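Local atomic coordinates of foldase protein PrsA (Streptococcus pneumoniae, PDB entry 5TVL), a protein that probably helps secreted proteins fold outside the cell after translocation, as a membrane-anchored lipoprotein of the peptidyl-prolyl cis-trans isomerase class. Residues V39-Y44 with Q85-K90; A58-K61 with N67-R70; I258-K261 with F265-I268. All blocks are in the same frame, centred on the assembly; numbering follows the deposited sequence.

Contact 1. Residues V39-Y44 with Q85-K90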
ATOM      1  N   VAL A  39     -15.872   8.792 -21.376  1.00 41.20           N
ATOM      2  CA  VAL A  39     -14.870   9.856 -21.464  1.00 41.67           C
ATOM      3  C   VAL A  39     -13.472   9.274 -21.711  1.00 38.94           C
ATOM      4  O   VAL A  39     -12.740   9.768 -22.571  1.00 38.85           O
ATOM      5  CB  VAL A  39     -14.884  10.759 -20.204  1.00 43.29           C
ATOM      6  CG1 VAL A  39     -13.719  11.743 -20.209  1.00 46.10           C
ATOM      7  CG2 VAL A  39     -16.203  11.515 -20.109  1.00 46.71           C
ATOM      8  N   PHE A  40     -13.112   8.235 -20.958  1.00 35.55           N
ATOM      9  CA  PHE A  40     -11.788   7.610 -21.082  1.00 34.07           C
ATOM     10  C   PHE A  40     -11.617   6.805 -22.371  1.00 35.86           C
ATOM     11  O   PHE A  40     -10.489   6.625 -22.835  1.00 36.94           O
ATOM     12  CB  PHE A  40     -11.436   6.766 -19.844  1.00 32.05           C
ATOM     13  CG  PHE A  40     -10.846   7.576 -18.719  1.00 32.29           C
ATOM     14  CD1 PHE A  40     -11.662   8.339 -17.886  1.00 32.73           C
ATOM     15  CD2 PHE A  40      -9.468   7.604 -18.509  1.00 32.37           C
ATOM     16  CE1 PHE A  40     -11.117   9.097 -16.857  1.00 34.53           C
ATOM     17  CE2 PHE A  40      -8.920   8.362 -17.485  1.00 33.80           C
ATOM     18  CZ  PHE A  40      -9.742   9.108 -16.658  1.00 35.35           C
ATOM     19  N   GLU A  41     -12.724   6.344 -22.954  1.00 38.28           N
ATOM     20  CA  GLU A  41     -12.697   5.725 -24.282  1.00 39.99           C
ATOM     21  C   GLU A  41     -12.445   6.768 -25.376  1.00 41.59           C
ATOM     22  O   GLU A  41     -11.639   6.539 -26.276  1.00 42.01           O
ATOM     23  CB  GLU A  41     -14.005   4.980 -24.561  1.00 43.34           C
ATOM     24  CG  GLU A  41     -13.969   4.072 -25.783  1.00 48.37           C
ATOM     25  CD  GLU A  41     -12.937   2.964 -25.663  1.00 51.12           C
ATOM     26  OE1 GLU A  41     -12.833   2.353 -24.573  1.00 51.76           O
ATOM     27  OE2 GLU A  41     -12.228   2.708 -26.659  1.00 54.41           O
ATOM     28  N   LYS A  42     -13.138   7.903 -25.294  1.00 44.89           N
ATOM     29  CA  LYS A  42     -12.988   8.994 -26.267  1.00 49.99           C
ATOM     30  C   LYS A  42     -11.549   9.517 -26.308  1.00 49.95           C
ATOM     31  O   LYS A  42     -10.994   9.726 -27.384  1.00 56.28           O
ATOM     32  CB  LYS A  42     -13.956  10.146 -25.944  1.00 55.22           C
ATOM     33  CG  LYS A  42     -14.156  11.162 -27.062  1.00 63.99           C
ATOM     34  CD  LYS A  42     -15.057  10.621 -28.166  1.00 72.58           C
ATOM     35  CE  LYS A  42     -15.076  11.529 -29.390  1.00 79.95           C
ATOM     36  NZ  LYS A  42     -15.777  12.819 -29.140  1.00 84.56           N
ATOM     37  N   GLN A  43     -10.949   9.705 -25.134  1.00 48.21           N
ATOM     38  CA  GLN A  43      -9.590  10.249 -25.027  1.00 45.77           C
ATOM     39  C   GLN A  43      -8.509   9.231 -25.370  1.00 41.59           C
ATOM     40  O   GLN A  43      -7.737   9.441 -26.302  1.00 47.79           O
ATOM     41  CB  GLN A  43      -9.342  10.804 -23.620  1.00 43.79           C
ATOM     42  CG  GLN A  43     -10.163  12.042 -23.298  1.00 46.69           C
ATOM     43  CD  GLN A  43      -9.770  13.258 -24.123  1.00 52.02           C
ATOM     44  OE1 GLN A  43      -8.656  13.339 -24.653  1.00 53.92           O
ATOM     45  NE2 GLN A  43     -10.686  14.215 -24.238  1.00 55.53           N
ATOM     46  N   TYR A  44      -8.472   8.130 -24.624  1.00 36.51           N
ATOM     47  CA  TYR A  44      -7.347   7.190 -24.664  1.00 34.08           C
ATOM     48  C   TYR A  44      -7.641   5.837 -25.332  1.00 32.84           C
ATOM     49  O   TYR A  44      -6.753   4.987 -25.398  1.00 32.19           O
ATOM     50  CB  TYR A  44      -6.851   6.947 -23.236  1.00 33.72           C
ATOM     51  CG  TYR A  44      -6.537   8.212 -22.465  1.00 35.16           C
ATOM     52  CD1 TYR A  44      -5.304   8.846 -22.599  1.00 36.48           C
ATOM     53  CD2 TYR A  44      -7.473   8.775 -21.592  1.00 35.59           C
ATOM     54  CE1 TYR A  44      -5.012  10.006 -21.893  1.00 38.43           C
ATOM     55  CE2 TYR A  44      -7.191   9.935 -20.882  1.00 36.62           C
ATOM     56  CZ  TYR A  44      -5.958  10.548 -21.035  1.00 38.72           C
ATOM     57  OH  TYR A  44      -5.655  11.696 -20.336  1.00 41.27           O
ATOM     58  N   GLN A  85     -15.231  -3.158 -18.318  1.00 34.25           N
ATOM     59  CA  GLN A  85     -14.691  -2.612 -17.064  1.00 32.74           C
ATOM     60  C   GLN A  85     -13.166  -2.710 -16.983  1.00 32.64           C
ATOM     61  O   GLN A  85     -12.510  -1.760 -16.554  1.00 31.78           O
ATOM     62  CB  GLN A  85     -15.309  -3.328 -15.861  1.00 33.55           C
ATOM     63  CG  GLN A  85     -14.980  -2.709 -14.511  1.00 34.08           C
ATOM     64  CD  GLN A  85     -15.780  -3.333 -13.383  1.00 36.11           C
ATOM     65  OE1 GLN A  85     -15.992  -4.549 -13.357  1.00 36.91           O
ATOM     66  NE2 GLN A  85     -16.233  -2.504 -12.444  1.00 37.49           N
ATOM     67  N   ILE A  86     -12.619  -3.859 -17.381  1.00 33.30           N
ATOM     68  CA  ILE A  86     -11.167  -4.080 -17.421  1.00 33.46           C
ATOM     69  C   ILE A  86     -10.511  -3.075 -18.373  1.00 34.12           C
ATOM     70  O   ILE A  86      -9.498  -2.464 -18.034  1.00 32.89           O
ATOM     71  CB  ILE A  86     -10.807  -5.520 -17.863  1.00 34.53           C
ATOM     72  CG1 ILE A  86     -11.269  -6.539 -16.811  1.00 35.71           C
ATOM     73  CG2 ILE A  86      -9.300  -5.665 -18.085  1.00 35.19           C
ATOM     74  CD1 ILE A  86     -11.359  -7.961 -17.329  1.00 37.08           C
ATOM     75  N   ARG A  87     -11.095  -2.929 -19.560  1.00 35.72           N
ATOM     76  CA  ARG A  87     -10.666  -1.930 -20.545  1.00 35.87           C
ATOM     77  C   ARG A  87     -10.643  -0.505 -19.966  1.00 33.98           C
ATOM     78  O   ARG A  87      -9.666   0.219 -20.149  1.00 32.76           O
ATOM     79  CB  ARG A  87     -11.572  -1.992 -21.782  1.00 38.37           C
ATOM     80  CG  ARG A  87     -11.195  -1.029 -22.887  1.00 42.12           C
ATOM     81  CD  ARG A  87     -11.905  -1.352 -24.186  1.00 47.32           C
ATOM     82  NE  ARG A  87     -11.477  -0.442 -25.249  1.00 56.56           N
ATOM     83  CZ  ARG A  87     -10.329  -0.526 -25.927  1.00 58.86           C
ATOM     84  NH1 ARG A  87      -9.445  -1.498 -25.690  1.00 59.89           N
ATOM     85  NH2 ARG A  87     -10.065   0.378 -26.867  1.00 69.38           N
ATOM     86  N   THR A  88     -11.709  -0.124 -19.261  1.00 32.41           N
ATOM     87  CA  THR A  88     -11.797   1.197 -18.620  1.00 31.57           C
ATOM     88  C   THR A  88     -10.680   1.401 -17.586  1.00 32.10           C
ATOM     89  O   THR A  88     -10.028   2.448 -17.569  1.00 32.14           O
ATOM     90  CB  THR A  88     -13.166   1.394 -17.935  1.00 30.67           C
ATOM     91  OG1 THR A  88     -14.220   1.123 -18.871  1.00 30.95           O
ATOM     92  CG2 THR A  88     -13.315   2.818 -17.396  1.00 30.74           C
ATOM     93  N   SER A  89     -10.471   0.392 -16.738  1.00 31.95           N
ATOM     94  CA  SER A  89      -9.383   0.383 -15.750  1.00 31.06           C
ATOM     95  C   SER A  89      -8.018   0.597 -16.406  1.00 31.14           C
ATOM     96  O   SER A  89      -7.206   1.393 -15.923  1.00 32.24           O
ATOM     97  CB  SER A  89      -9.379  -0.936 -14.964  1.00 31.70           C
ATOM     98  OG  SER A  89      -8.132  -1.149 -14.320  1.00 36.00           O
ATOM     99  N   LYS A  90      -7.777  -0.123 -17.498  1.00 29.50           N
ATOM    100  CA  LYS A  90      -6.535   0.017 -18.252  1.00 29.57           C
ATOM    101  C   LYS A  90      -6.384   1.406 -18.870  1.00 28.96           C
ATOM    102  O   LYS A  90      -5.286   1.943 -18.892  1.00 29.51           O
ATOM    103  CB  LYS A  90      -6.413  -1.071 -19.323  1.00 30.61           C
ATOM    104  CG  LYS A  90      -6.074  -2.438 -18.751  1.00 32.03           C
ATOM    105  CD  LYS A  90      -5.746  -3.434 -19.848  1.00 35.77           C
ATOM    106  CE  LYS A  90      -5.736  -4.863 -19.326  1.00 38.14           C
ATOM    107  NZ  LYS A  90      -4.704  -5.102 -18.277  1.00 40.30           N
TER
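Glu41 and Arg87 form a salt bridge at the surface, between the C-terminal end of helix 25-44 and the first half of helix 79-102. Arg87 grips the carboxylate side-on with two nitrogens, one to each oxygen. Its NE donates to Glu41 OE1 at 3.2 Å, with a bent N-H...O angle of 138°. Its NH2 donates to Glu41 OE2, also at 3.2 Å, and this bond is straighter at 159°. OE2 lies in the guanidinium plane and is met on its syn lone pair. OE1 is tilted from that plane. The two flat groups are nearly coplanar, 26° apart, consistent with the paired grip; the twist goes with the tilt at OE1. Arg87 reaches across with a chain extended from CG to NE. Glu41 bends at chi2, which brings its carboxylate nearer to helix 79-102. Arg87 also makes a long, weak ion pair with Asp50 and packs on Val53, both of helix 50-64. Next to Glu41, the buried Phe40 packs on Val92 and Ala95 of helix 79-102 and on Ile249 of helix 242-255. The arrangement is a side-on bidentate carboxylate-guanidinium bridge between two helices, at the surface of the helical region.

Contact 2. Residues A58-K61 with N67-R70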
ATOM      1  N   ALA A  58      -8.876 -13.582 -19.677  1.00 38.17           N
ATOM      2  CA  ALA A  58      -8.488 -14.992 -19.777  1.00 39.02           C
ATOM      3  C   ALA A  58      -7.800 -15.459 -18.496  1.00 38.66           C
ATOM      4  O   ALA A  58      -8.106 -16.536 -17.983  1.00 39.32           O
ATOM      5  CB  ALA A  58      -7.580 -15.221 -20.977  1.00 41.53           C
ATOM      6  N   GLU A  59      -6.864 -14.651 -17.997  1.00 39.35           N
ATOM      7  CA  GLU A  59      -6.213 -14.891 -16.700  1.00 47.56           C
ATOM      8  C   GLU A  59      -7.259 -14.960 -15.584  1.00 43.95           C
ATOM      9  O   GLU A  59      -7.221 -15.853 -14.736  1.00 43.45           O
ATOM     10  CB  GLU A  59      -5.175 -13.787 -16.409  1.00 54.35           C
ATOM     11  CG  GLU A  59      -4.491 -13.826 -15.039  1.00 64.46           C
ATOM     12  CD  GLU A  59      -3.710 -15.105 -14.772  1.00 76.85           C
ATOM     13  OE1 GLU A  59      -3.257 -15.759 -15.737  1.00 96.06           O
ATOM     14  OE2 GLU A  59      -3.535 -15.454 -13.585  1.00 79.12           O
ATOM     15  N   GLU A  60      -8.196 -14.016 -15.615  1.00 41.02           N
ATOM     16  CA  GLU A  60      -9.262 -13.921 -14.616  1.00 42.22           C
ATOM     17  C   GLU A  60     -10.174 -15.152 -14.641  1.00 41.80           C
ATOM     18  O   GLU A  60     -10.561 -15.656 -13.590  1.00 38.69           O
ATOM     19  CB  GLU A  60     -10.074 -12.646 -14.849  1.00 41.37           C
ATOM     20  CG  GLU A  60     -10.870 -12.167 -13.658  1.00 47.23           C
ATOM     21  CD  GLU A  60     -11.545 -10.836 -13.929  1.00 53.00           C
ATOM     22  OE1 GLU A  60     -10.848  -9.881 -14.339  1.00 55.03           O
ATOM     23  OE2 GLU A  60     -12.772 -10.726 -13.729  1.00 51.53           O
ATOM     24  N   LYS A  61     -10.488 -15.643 -15.838  1.00 42.94           N
ATOM     25  CA  LYS A  61     -11.318 -16.841 -15.994  1.00 46.44           C
ATOM     26  C   LYS A  61     -10.629 -18.098 -15.447  1.00 48.04           C
ATOM     27  O   LYS A  61     -11.296 -18.963 -14.878  1.00 58.09           O
ATOM     28  CB  LYS A  61     -11.706 -17.039 -17.465  1.00 51.05           C
ATOM     29  CG  LYS A  61     -12.838 -18.031 -17.693  1.00 58.67           C
ATOM     30  CD  LYS A  61     -13.189 -18.161 -19.171  1.00 69.91           C
ATOM     31  CE  LYS A  61     -13.878 -16.915 -19.711  1.00 75.63           C
ATOM     32  NZ  LYS A  61     -14.457 -17.130 -21.065  1.00 83.22           N
ATOM     33  N   ASN A  67     -16.320 -21.032 -10.873  1.00 49.30           N
ATOM     34  CA  ASN A  67     -16.858 -19.956 -10.023  1.00 44.75           C
ATOM     35  C   ASN A  67     -17.116 -18.646 -10.779  1.00 39.84           C
ATOM     36  O   ASN A  67     -17.861 -17.800 -10.284  1.00 36.30           O
ATOM     37  CB  ASN A  67     -15.898 -19.634  -8.863  1.00 44.82           C
ATOM     38  CG  ASN A  67     -15.840 -20.730  -7.819  1.00 48.49           C
ATOM     39  OD1 ASN A  67     -14.909 -21.535  -7.798  1.00 49.92           O
ATOM     40  ND2 ASN A  67     -16.828 -20.753  -6.932  1.00 53.86           N
ATOM     41  N   TYR A  68     -16.498 -18.460 -11.948  1.00 34.86           N
ATOM     42  CA  TYR A  68     -16.433 -17.138 -12.575  1.00 34.06           C
ATOM     43  C   TYR A  68     -17.805 -16.537 -12.886  1.00 37.73           C
ATOM     44  O   TYR A  68     -18.086 -15.411 -12.480  1.00 37.93           O
ATOM     45  CB  TYR A  68     -15.556 -17.173 -13.837  1.00 33.13           C
ATOM     46  CG  TYR A  68     -15.123 -15.810 -14.354  1.00 31.80           C
ATOM     47  CD1 TYR A  68     -14.574 -14.855 -13.500  1.00 30.04           C
ATOM     48  CD2 TYR A  68     -15.224 -15.492 -15.708  1.00 34.07           C
ATOM     49  CE1 TYR A  68     -14.171 -13.617 -13.971  1.00 30.73           C
ATOM     50  CE2 TYR A  68     -14.812 -14.256 -16.193  1.00 34.50           C
ATOM     51  CZ  TYR A  68     -14.287 -13.318 -15.323  1.00 32.99           C
ATOM     52  OH  TYR A  68     -13.885 -12.092 -15.804  1.00 33.17           O
ATOM     53  N   GLN A  69     -18.657 -17.297 -13.569  1.00 43.87           N
ATOM     54  CA  GLN A  69     -20.010 -16.835 -13.923  1.00 53.08           C
ATOM     55  C   GLN A  69     -20.786 -16.428 -12.666  1.00 50.61           C
ATOM     56  O   GLN A  69     -21.411 -15.362 -12.625  1.00 49.22           O
ATOM     57  CB  GLN A  69     -20.773 -17.927 -14.688  1.00 62.73           C
ATOM     58  CG  GLN A  69     -22.048 -17.459 -15.388  1.00 75.99           C
ATOM     59  CD  GLN A  69     -21.800 -16.646 -16.657  1.00 86.06           C
ATOM     60  OE1 GLN A  69     -20.657 -16.410 -17.063  1.00 82.86           O
ATOM     61  NE2 GLN A  69     -22.887 -16.217 -17.296  1.00 93.78           N
ATOM     62  N   ARG A  70     -20.712 -17.284 -11.650  1.00 47.60           N
ATOM     63  CA  ARG A  70     -21.306 -17.038 -10.330  1.00 46.70           C
ATOM     64  C   ARG A  70     -20.748 -15.769  -9.656  1.00 40.72           C
ATOM     65  O   ARG A  70     -21.505 -14.991  -9.068  1.00 38.06           O
ATOM     66  CB  ARG A  70     -21.082 -18.279  -9.453  1.00 52.01           C
ATOM     67  CG  ARG A  70     -21.860 -18.333  -8.151  1.00 61.54           C
ATOM     68  CD  ARG A  70     -21.996 -19.763  -7.621  1.00 69.34           C
ATOM     69  NE  ARG A  70     -20.775 -20.578  -7.751  1.00 63.28           N
ATOM     70  CZ  ARG A  70     -20.542 -21.516  -8.681  1.00 65.55           C
ATOM     71  NH1 ARG A  70     -21.432 -21.807  -9.634  1.00 71.46           N
ATOM     72  NH2 ARG A  70     -19.386 -22.178  -8.668  1.00 64.32           N
TER
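The Tyr68 ring has the backbone of Lys61 over one face and the carboxylate of Glu60 at its edge. Lys61 CA makes a CH-pi contact, 4.2 Å from the ring centroid and not quite over its centre. Glu60 O lies over the same ring, near Tyr68 CD1 at 4.1 Å. The Lys61 side chain adds only its CG, 4.0 Å from Tyr68 CD2, and the rest of the chain runs off from the ring. At the edge, Glu60 OE2 lies in the ring plane and accepts a hydrogen bond of 2.7 Å from Tyr68 OH. The hydroxyl comes from above the carboxylate, 69° out of its plane, and the carboxylate and ring planes are 85° apart. This is the packing of two consecutive helices, 50-64 and 68-74, joined by a short connection. Tyr68, in the second helix, folds back on the first. Its CG is anti to the backbone N (chi1 -165°), which carries the ring toward helix 50-64. The extended Glu60 chain meets it, with CG 3.6 Å from Tyr68 CE1. Arg82 of helix 79-102, which packs against Tyr68 together with Leu79, holds the other oxygen, OE1, in a salt bridge. The nearby positive charge probably favours the ionised form of this buried carboxylate. OE2 also bonds a glycerol, probably from the crystallisation liquor.

Contact 3. Residues I258-K261 with F265-I268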
ATOM      1  N   ILE A 258     -19.372  17.786 -18.498  1.00 62.73           N
ATOM      2  CA  ILE A 258     -20.502  16.894 -18.272  1.00 60.61           C
ATOM      3  C   ILE A 258     -21.650  17.665 -17.620  1.00 60.31           C
ATOM      4  O   ILE A 258     -21.453  18.315 -16.592  1.00 57.05           O
ATOM      5  CB  ILE A 258     -20.090  15.693 -17.387  1.00 59.53           C
ATOM      6  CG1 ILE A 258     -18.984  14.885 -18.075  1.00 59.22           C
ATOM      7  CG2 ILE A 258     -21.289  14.793 -17.100  1.00 60.18           C
ATOM      8  CD1 ILE A 258     -18.216  13.982 -17.141  1.00 59.84           C
ATOM      9  N   LYS A 259     -22.833  17.604 -18.233  1.00 63.10           N
ATOM     10  CA  LYS A 259     -24.056  18.168 -17.654  1.00 66.18           C
ATOM     11  C   LYS A 259     -24.938  17.034 -17.142  1.00 63.54           C
ATOM     12  O   LYS A 259     -25.458  16.242 -17.931  1.00 65.15           O
ATOM     13  CB  LYS A 259     -24.817  19.007 -18.686  1.00 69.89           C
ATOM     14  CG  LYS A 259     -24.077  20.265 -19.114  1.00 73.43           C
ATOM     15  CD  LYS A 259     -24.910  21.130 -20.046  1.00 77.57           C
ATOM     16  CE  LYS A 259     -24.135  22.365 -20.481  1.00 78.08           C
ATOM     17  NZ  LYS A 259     -24.956  23.289 -21.311  1.00 82.09           N
ATOM     18  N   VAL A 260     -25.087  16.954 -15.820  1.00 62.25           N
ATOM     19  CA  VAL A 260     -25.934  15.943 -15.186  1.00 61.72           C
ATOM     20  C   VAL A 260     -27.384  16.429 -15.272  1.00 64.84           C
ATOM     21  O   VAL A 260     -27.764  17.387 -14.596  1.00 64.70           O
ATOM     22  CB  VAL A 260     -25.525  15.688 -13.711  1.00 58.74           C
ATOM     23  CG1 VAL A 260     -26.425  14.633 -13.070  1.00 58.09           C
ATOM     24  CG2 VAL A 260     -24.061  15.269 -13.621  1.00 55.38           C
ATOM     25  N   LYS A 261     -28.182  15.762 -16.108  1.00 67.84           N
ATOM     26  CA  LYS A 261     -29.558  16.188 -16.386  1.00 72.22           C
ATOM     27  C   LYS A 261     -30.482  15.901 -15.202  1.00 73.54           C
ATOM     28  O   LYS A 261     -31.195  16.795 -14.739  1.00 80.13           O
ATOM     29  CB  LYS A 261     -30.106  15.495 -17.642  1.00 74.11           C
ATOM     30  CG  LYS A 261     -29.329  15.763 -18.928  1.00 74.47           C
ATOM     31  CD  LYS A 261     -29.602  17.148 -19.494  1.00 79.21           C
ATOM     32  CE  LYS A 261     -28.987  17.300 -20.878  1.00 80.84           C
ATOM     33  NZ  LYS A 261     -29.127  18.681 -21.417  1.00 82.42           N
ATOM     34  N   PHE A 265     -28.647  12.077  -9.531  1.00 50.25           N
ATOM     35  CA  PHE A 265     -27.225  11.728  -9.651  1.00 47.85           C
ATOM     36  C   PHE A 265     -26.244  12.869  -9.345  1.00 49.98           C
ATOM     37  O   PHE A 265     -25.038  12.640  -9.344  1.00 51.30           O
ATOM     38  CB  PHE A 265     -26.944  11.168 -11.048  1.00 45.17           C
ATOM     39  CG  PHE A 265     -27.814  10.000 -11.410  1.00 43.38           C
ATOM     40  CD1 PHE A 265     -27.496   8.714 -10.979  1.00 41.60           C
ATOM     41  CD2 PHE A 265     -28.958  10.183 -12.172  1.00 44.20           C
ATOM     42  CE1 PHE A 265     -28.306   7.634 -11.309  1.00 42.01           C
ATOM     43  CE2 PHE A 265     -29.771   9.107 -12.505  1.00 45.22           C
ATOM     44  CZ  PHE A 265     -29.447   7.831 -12.071  1.00 43.18           C
ATOM     45  N   GLN A 266     -26.749  14.074  -9.060  1.00 52.22           N
ATOM     46  CA  GLN A 266     -25.906  15.275  -8.894  1.00 53.23           C
ATOM     47  C   GLN A 266     -24.842  15.151  -7.793  1.00 50.97           C
ATOM     48  O   GLN A 266     -23.717  15.627  -7.968  1.00 48.71           O
ATOM     49  CB  GLN A 266     -26.786  16.510  -8.629  1.00 58.67           C
ATOM     50  CG  GLN A 266     -26.063  17.857  -8.658  1.00 63.69           C
ATOM     51  CD  GLN A 266     -25.467  18.188 -10.016  1.00 67.75           C
ATOM     52  OE1 GLN A 266     -26.115  18.020 -11.049  1.00 71.69           O
ATOM     53  NE2 GLN A 266     -24.228  18.667 -10.020  1.00 71.09           N
ATOM     54  N   ASN A 267     -25.199  14.512  -6.678  1.00 52.26           N
ATOM     55  CA  ASN A 267     -24.293  14.371  -5.525  1.00 53.32           C
ATOM     56  C   ASN A 267     -23.117  13.417  -5.763  1.00 50.36           C
ATOM     57  O   ASN A 267     -22.016  13.678  -5.270  1.00 49.87           O
ATOM     58  CB  ASN A 267     -25.058  13.928  -4.266  1.00 56.06           C
ATOM     59  CG  ASN A 267     -26.017  14.992  -3.744  1.00 60.17           C
ATOM     60  OD1 ASN A 267     -25.996  16.145  -4.181  1.00 63.70           O
ATOM     61  ND2 ASN A 267     -26.863  14.602  -2.795  1.00 59.39           N
ATOM     62  N   ILE A 268     -23.336  12.329  -6.507  1.00 47.15           N
ATOM     63  CA  ILE A 268     -22.257  11.361  -6.780  1.00 45.62           C
ATOM     64  C   ILE A 268     -21.209  11.908  -7.763  1.00 45.37           C
ATOM     65  O   ILE A 268     -20.073  11.437  -7.774  1.00 46.59           O
ATOM     66  CB  ILE A 268     -22.800   9.977  -7.240  1.00 43.78           C
ATOM     67  CG1 ILE A 268     -21.820   8.862  -6.848  1.00 44.72           C
ATOM     68  CG2 ILE A 268     -23.084   9.933  -8.739  1.00 42.78           C
ATOM     69  CD1 ILE A 268     -22.335   7.463  -7.118  1.00 44.27           C
TER
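Val260 meets Phe265 and Gln266 through its side chain. Its CG1 lies 4.0 Å from Phe265 CB, an apolar contact. Its CB lies 3.6 Å from Gln266 OE1, a van der Waals approach of an amide oxygen to a methine. Val260 CG1 stands anti to the backbone N (chi1 180°) and faces the turn into the helix. Gln266 bends at chi2 (63°), which brings the amide back to the valine. Phe265 touches the valine with its CB alone, and its ring turns away. The backbones come closest at Val260 and Gln266, with CA atoms 6.3 Å apart. The motif is a short strand, 259-260, followed by a turn and a short helix, 266-270, whose first turn is only weakly hydrogen-bonded, near the end of the modelled chain. Lys259 and Val260 pair in an antiparallel beta ladder with a strand of the second subunit, so the sheet continues across the interface. Val260 also packs on Ile5 of that subunit. The Phe265 ring is buried against Gln28 and Leu31 of helix 25-44 and meets Phe17 of the second subunit edge-to-face.

Overall arrangement
Contacts 1 and 2 are adjoining parts of one helical region. Ile86 of helix 79-102 touches Glu60 of helix 50-64, with Ile86 CD1 3.6 Å from Glu60 OE1. Contact 1 is a surface contact, a salt bridge with two hydrogen bonds. Contact 2 is buried and mixes a hydrogen bond with ring packing. Contact 3 is partly buried and rests on van der Waals contact. Its Phe265 packs on helix 25-44, the helix that carries Glu41 of contact 1. Its centre lies about 20 Å from that of contact 1 and about 33 Å from that of contact 2. Contacts 1 and 3 both touch the second subunit; contacts 2 and 3 both touch the third.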